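Hemoglobin component VII (Tokunagayusurika akamusi, PDB 1X46) binds heme and, as a member of the globin family found in a midge larva, probably carries or stores oxygen. Local coordinates at residues 133-136 against 137-141. Sequence-based numbering, arbitrary orientation.
Sequences KAWD and SAFNN
W135 and F139 lie one helical turn apart on helix 129-146, their side chains crossing at a slant, W135 CE3 meeting F139 CE2 at 3.7 Å. Beneath them the backbone bond from F139 N to W135 O is short (2.8 Å) and nearly straight, with an N-H...O angle of 174°. F139 CG is set anti to its own carbonyl carbon (chi1 -84°), which turns the ring back over the preceding turn, and W135 O lies near the ring plane at its edge, 3.3 Å from F139 CD2. Both aromatic residues are buried; W135 NE1 is satisfied by S18 OG. The flank at K133 and S137 is looser and wetter. There S137 N bonds K133 O at 3.1 Å with a more bent N-H...O angle of 151°, and a water donates to K133 O while also hydrogen-bonding S137 OG (2.9 Å). Both backbone bonds are the i to i+4 kind of a regular alpha-helix, here the last long one of the globin fold. D136, partly exposed, turns its carboxylate to a salt bridge with K132. An alanine in place of F139 would probably open a gap beside the W135 indole and leave W135 CE3 without this apolar neighbour. The side chain of F139 is about 5 Å from the heme and packs on E113 and L116 of helix 106-123, while W135 touches L116 and L120 of that helix and V15 and W19 of helix 9-20.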
ATOM      1  N   LYS A 133      -9.453   9.823   6.520  1.00 10.06           N
ATOM      2  CA  LYS A 133      -8.960  11.086   5.983  1.00 10.94           C
ATOM      3  C   LYS A 133      -7.439  11.137   5.973  1.00 11.50           C
ATOM      4  O   LYS A 133      -6.854  11.569   4.983  1.00 12.30           O
ATOM      5  CB  LYS A 133      -9.524  12.254   6.787  1.00 14.51           C
ATOM      6  CG  LYS A 133      -9.294  13.597   6.138  1.00 19.29           C
ATOM      7  CD  LYS A 133     -10.118  14.620   6.882  1.00 22.78           C
ATOM      8  CE  LYS A 133      -9.287  15.221   7.986  1.00 26.98           C
ATOM      9  NZ  LYS A 133      -8.301  16.177   7.383  1.00 30.62           N
ATOM     10  N   ALA A 134      -6.810  10.654   7.052  1.00 10.37           N
ATOM     11  CA  ALA A 134      -5.346  10.654   7.137  1.00 12.36           C
ATOM     12  C   ALA A 134      -4.724   9.767   6.049  1.00 11.69           C
ATOM     13  O   ALA A 134      -3.798  10.202   5.337  1.00 12.18           O
ATOM     14  CB  ALA A 134      -4.885  10.220   8.498  1.00 12.81           C
ATOM     15  N   TRP A 135      -5.224   8.530   5.911  1.00 10.42           N
ATOM     16  CA  TRP A 135      -4.731   7.668   4.836  1.00  9.75           C
ATOM     17  C   TRP A 135      -5.002   8.211   3.426  1.00 10.70           C
ATOM     18  O   TRP A 135      -4.172   8.042   2.531  1.00 10.16           O
ATOM     19  CB  TRP A 135      -5.302   6.261   4.965  1.00 10.48           C
ATOM     20  CG  TRP A 135      -4.659   5.451   6.015  1.00 10.13           C
ATOM     21  CD1 TRP A 135      -5.054   5.309   7.310  1.00 11.46           C
ATOM     22  CD2 TRP A 135      -3.507   4.609   5.852  1.00  9.75           C
ATOM     23  NE1 TRP A 135      -4.212   4.445   7.978  1.00 11.56           N
ATOM     24  CE2 TRP A 135      -3.254   3.993   7.109  1.00 10.63           C
ATOM     25  CE3 TRP A 135      -2.674   4.292   4.773  1.00 10.62           C
ATOM     26  CZ2 TRP A 135      -2.189   3.093   7.315  1.00 10.58           C
ATOM     27  CZ3 TRP A 135      -1.606   3.397   4.978  1.00 10.90           C
ATOM     28  CH2 TRP A 135      -1.373   2.806   6.237  1.00 12.26           C
ATOM     29  N   ASP A 136      -6.146   8.876   3.243  1.00 11.74           N
ATOM     30  CA  ASP A 136      -6.489   9.471   1.947  1.00 11.67           C
ATOM     31  C   ASP A 136      -5.410  10.490   1.583  1.00 12.19           C
ATOM     32  O   ASP A 136      -4.978  10.540   0.432  1.00 14.22           O
ATOM     33  CB  ASP A 136      -7.877  10.147   2.034  1.00 14.41           C
ATOM     34  CG  ASP A 136      -9.032   9.176   1.805  1.00 16.20           C
ATOM     35  OD1 ASP A 136      -8.790   8.005   1.486  1.00 20.64           O
ATOM     36  OD2 ASP A 136     -10.221   9.508   1.879  1.00 21.50           O
ATOM     37  N   SER A 137      -4.985  11.278   2.575  1.00 12.74           N
ATOM     38  CA  SER A 137      -3.972  12.327   2.349  1.00 14.02           C
ATOM     39  C   SER A 137      -2.621  11.712   2.010  1.00 14.30           C
ATOM     40  O   SER A 137      -1.904  12.239   1.150  1.00 15.08           O
ATOM     41  CB  SER A 137      -3.856  13.249   3.566  1.00 17.14           C
ATOM     42  OG  SER A 137      -5.072  13.962   3.740  1.00 20.02           O
ATOM     43  N   ALA A 138      -2.279  10.622   2.695  1.00 12.86           N
ATOM     44  CA  ALA A 138      -1.044   9.898   2.426  1.00 11.30           C
ATOM     45  C   ALA A 138      -1.042   9.300   1.013  1.00 11.79           C
ATOM     46  O   ALA A 138      -0.088   9.450   0.251  1.00 13.46           O
ATOM     47  CB  ALA A 138      -0.846   8.813   3.466  1.00 10.95           C
ATOM     48  N   PHE A 139      -2.129   8.630   0.660  1.00 11.11           N
ATOM     49  CA  PHE A 139      -2.249   8.093  -0.691  1.00 10.86           C
ATOM     50  C   PHE A 139      -2.222   9.165  -1.778  1.00 11.32           C
ATOM     51  O   PHE A 139      -1.602   8.963  -2.813  1.00 11.49           O
ATOM     52  CB  PHE A 139      -3.485   7.192  -0.834  1.00 12.07           C
ATOM     53  CG  PHE A 139      -3.246   5.770  -0.393  1.00 14.75           C
ATOM     54  CD1 PHE A 139      -2.488   4.921  -1.184  1.00 11.88           C
ATOM     55  CD2 PHE A 139      -3.762   5.287   0.792  1.00 16.97           C
ATOM     56  CE1 PHE A 139      -2.245   3.573  -0.792  1.00 17.04           C
ATOM     57  CE2 PHE A 139      -3.518   3.957   1.177  1.00 14.74           C
ATOM     58  CZ  PHE A 139      -2.767   3.126   0.383  1.00 15.59           C
ATOM     59  N   ASN A 140      -2.892  10.295  -1.551  1.00 11.01           N
ATOM     60  CA  ASN A 140      -2.853  11.415  -2.489  1.00 11.27           C
ATOM     61  C   ASN A 140      -1.399  11.773  -2.806  1.00 13.33           C
ATOM     62  O   ASN A 140      -1.025  11.919  -3.978  1.00 14.37           O
ATOM     63  CB  ASN A 140      -3.547  12.639  -1.883  1.00 14.75           C
ATOM     64  CG  ASN A 140      -3.364  13.930  -2.755  1.00 15.57           C
ATOM     65  OD1 ASN A 140      -2.463  14.779  -2.518  1.00 19.96           O
ATOM     66  ND2 ASN A 140      -4.197  14.056  -3.752  1.00 12.47           N
ATOM     67  N   ASN A 141      -0.606  11.897  -1.743  1.00 11.80           N
ATOM     68  CA  ASN A 141       0.791  12.290  -1.899  1.00 12.14           C
ATOM     69  C   ASN A 141       1.612  11.200  -2.588  1.00 13.35           C
ATOM     70  O   ASN A 141       2.398  11.487  -3.485  1.00 13.65           O
ATOM     71  CB  ASN A 141       1.377  12.702  -0.563  1.00 13.82           C
ATOM     72  CG  ASN A 141       0.868  14.056  -0.109  1.00 11.68           C
ATOM     73  OD1 ASN A 141       0.149  14.728  -0.849  1.00 15.15           O
ATOM     74  ND2 ASN A 141       1.250  14.467   1.121  1.00 14.75           N
TER
HETATM   75  O   HOH W   1      -7.794  13.513   2.898  1.00 17.92           O